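Local coordinates for cellulose 1,4-beta-cellobiosidase (Thermobifida fusca, PDB 4JJJ), which probably cleaves cellulose to release cellobiose, this chain being the family 48 glycoside hydrolase domain of a larger modular cellulase, at residues F417-M422 with V499-A504. The protein carries 1 engineered substitution. Sequence-based numbering, arbitrary orientation.
Sequences FQVWNM and VGVTAA. With BGC (beta-D-glucopyranose), chain B.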
loop_
_atom_site.group_PDB
_atom_site.type_symbol
_atom_site.label_atom_id
_atom_site.label_comp_id
_atom_site.label_asym_id
_atom_site.label_seq_id
_atom_site.Cartn_x
_atom_site.Cartn_y
_atom_site.Cartn_z
ATOM N N PHE A 417 10.280 -2.634 0.007
ATOM C CA PHE A 417 9.634 -2.528 1.283
ATOM C C PHE A 417 10.630 -2.317 2.409
ATOM O O PHE A 417 10.327 -1.734 3.437
ATOM C CB PHE A 417 8.837 -3.801 1.540
ATOM C CG PHE A 417 7.490 -3.868 0.910
ATOM C CD1 PHE A 417 6.571 -2.830 1.051
ATOM C CD2 PHE A 417 7.180 -4.927 0.111
ATOM C CE1 PHE A 417 5.275 -2.931 0.478
ATOM C CE2 PHE A 417 5.943 -5.002 -0.459
ATOM C CZ PHE A 417 5.005 -4.025 -0.269
ATOM N N GLN A 418 11.880 -2.776 2.210
ATOM C CA GLN A 418 12.956 -2.553 3.203
ATOM C C GLN A 418 13.159 -1.070 3.425
ATOM O O GLN A 418 13.138 -0.582 4.565
ATOM C CB GLN A 418 14.301 -3.091 2.791
ATOM C CG GLN A 418 14.406 -4.607 2.629
ATOM C CD GLN A 418 14.194 -5.315 3.895
ATOM O OE1 GLN A 418 14.896 -5.040 4.944
ATOM N NE2 GLN A 418 13.230 -6.242 3.914
ATOM N N VAL A 419 13.282 -0.304 2.315
ATOM C CA VAL A 419 13.528 1.157 2.388
ATOM C C VAL A 419 12.295 1.914 2.739
ATOM O O VAL A 419 12.392 2.962 3.425
ATOM C CB VAL A 419 14.286 1.647 1.166
ATOM C CG1 VAL A 419 15.720 1.142 1.168
ATOM C CG2 VAL A 419 13.619 1.298 -0.143
ATOM N N TRP A 420 11.140 1.516 2.303
ATOM C CA TRP A 420 9.925 2.246 2.696
ATOM C C TRP A 420 9.756 2.207 4.238
ATOM O O TRP A 420 9.491 3.250 4.901
ATOM C CB TRP A 420 8.728 1.752 1.993
ATOM C CG TRP A 420 8.540 2.223 0.619
ATOM C CD1 TRP A 420 9.208 3.196 -0.022
ATOM C CD2 TRP A 420 7.465 1.830 -0.262
ATOM N NE1 TRP A 420 8.676 3.382 -1.258
ATOM C CE2 TRP A 420 7.581 2.589 -1.425
ATOM C CE3 TRP A 420 6.420 0.911 -0.135
ATOM C CZ2 TRP A 420 6.685 2.489 -2.468
ATOM C CZ3 TRP A 420 5.501 0.795 -1.186
ATOM C CH2 TRP A 420 5.636 1.578 -2.324
ATOM N N ASN A 421 9.941 1.007 4.830
ATOM C CA ASN A 421 9.888 0.899 6.292
ATOM C C ASN A 421 11.056 1.599 6.959
ATOM O O ASN A 421 10.880 2.469 7.849
ATOM C CB ASN A 421 9.816 -0.546 6.698
ATOM C CG ASN A 421 10.187 -0.738 8.135
ATOM O OD1 ASN A 421 9.671 -0.074 8.962
ATOM N ND2 ASN A 421 10.895 -1.841 8.418
ATOM N N MET A 422 12.241 1.324 6.479
ATOM C CA MET A 422 13.445 1.785 7.128
ATOM C C MET A 422 13.544 3.276 7.126
ATOM O O MET A 422 14.025 3.841 8.088
ATOM C CB MET A 422 14.759 1.163 6.637
ATOM C CG MET A 422 15.872 1.132 7.681
ATOM S SD MET A 422 15.492 0.358 9.266
ATOM C CE MET A 422 14.959 -1.282 8.779
ATOM N N VAL A 499 14.453 3.901 -9.557
ATOM C CA VAL A 499 14.784 5.263 -9.064
ATOM C C VAL A 499 14.012 5.553 -7.761
ATOM O O VAL A 499 14.468 6.371 -6.964
ATOM C CB VAL A 499 14.609 6.362 -10.107
ATOM C CG1 VAL A 499 15.555 6.070 -11.296
ATOM C CG2 VAL A 499 13.155 6.485 -10.566
ATOM N N GLY A 500 12.837 4.946 -7.620
ATOM C CA GLY A 500 12.003 5.124 -6.423
ATOM C C GLY A 500 12.713 4.496 -5.226
ATOM O O GLY A 500 12.848 5.088 -4.128
ATOM N N VAL A 501 13.154 3.262 -5.415
ATOM C CA VAL A 501 13.854 2.520 -4.378
ATOM C C VAL A 501 15.153 3.273 -4.038
ATOM O O VAL A 501 15.519 3.398 -2.903
ATOM C CB VAL A 501 14.177 1.082 -4.864
ATOM C CG1 VAL A 501 15.176 0.419 -3.901
ATOM C CG2 VAL A 501 12.909 0.317 -5.011
ATOM N N THR A 502 15.824 3.745 -5.056
ATOM C CA THR A 502 17.056 4.506 -4.902
ATOM C C THR A 502 16.833 5.707 -3.995
ATOM O O THR A 502 17.596 5.955 -3.087
ATOM C CB THR A 502 17.687 4.867 -6.255
ATOM O OG1 THR A 502 17.989 3.639 -6.956
ATOM C CG2 THR A 502 18.960 5.701 -6.080
ATOM N N ALA A 503 15.816 6.489 -4.281
ATOM C CA ALA A 503 15.556 7.707 -3.502
ATOM C C ALA A 503 15.224 7.386 -2.050
ATOM O O ALA A 503 15.700 8.068 -1.158
ATOM C CB ALA A 503 14.491 8.477 -4.211
ATOM N N ALA A 504 14.439 6.320 -1.813
ATOM C CA ALA A 504 14.110 5.951 -0.461
ATOM C C ALA A 504 15.358 5.450 0.260
ATOM O O ALA A 504 15.535 5.694 1.470
ATOM C CB ALA A 504 13.010 4.876 -0.484
HETATM C C2 BGC B . 4.329 -0.435 -7.202
HETATM C C3 BGC B . 3.688 0.154 -5.947
HETATM C C4 BGC B . 3.488 -0.953 -4.872
HETATM C C5 BGC B . 4.763 -1.810 -4.671
HETATM C C6 BGC B . 4.478 -2.981 -3.761
HETATM C C1 BGC B . 5.590 -1.214 -6.879
HETATM O O2 BGC B . 4.686 0.612 -8.094
HETATM O O3 BGC B . 2.438 0.767 -6.347
HETATM O O4 BGC B . 3.092 -0.317 -3.639
HETATM O O5 BGC B . 5.208 -2.255 -5.959
HETATM O O6 BGC B . 3.434 -3.784 -4.278
#
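V419 and A504 carry most of this helix-to-helix contact, meeting where the CA atoms come within 5.6 Å and both CB atoms point at the opposing helix. CG2 of V419 rests on the methyl of A504, V419 CG2 to A504 CB being 3.6 Å. With CG1 beside the backbone N (chi1 -70°), CG2 is the branch that faces A504. The same CG2 reaches V501, 4.2 Å from V501 CG1, one turn earlier on the partner helix. W420 adds a lighter touch: its CD1 edge sits 4.2 Å from A504 CB, close to the indole plane. No hydrogen bond crosses; the bond from W420 NE1 goes to E625 of helix 620-637.

The far edge of the same indole serves the sugar. O4 of the glucose unit, which meets the indole at its edge and in its plane, is 3.4 Å from W420 CH2, while CZ of F417 approaches C6 obliquely at 3.7 Å. R228 makes a cation-pi contact with W420, and W414 and W621 pack edge-to-face with the W420 indole.

The two helices run the same way at 35°, their axes 9.0 Å apart, and the small A504 methyl faces V419 at this point. They belong to the (alpha/alpha)6 barrel of family 48, and W420 joins their packing to the glycan pocket beside E51, the predicted proton donor.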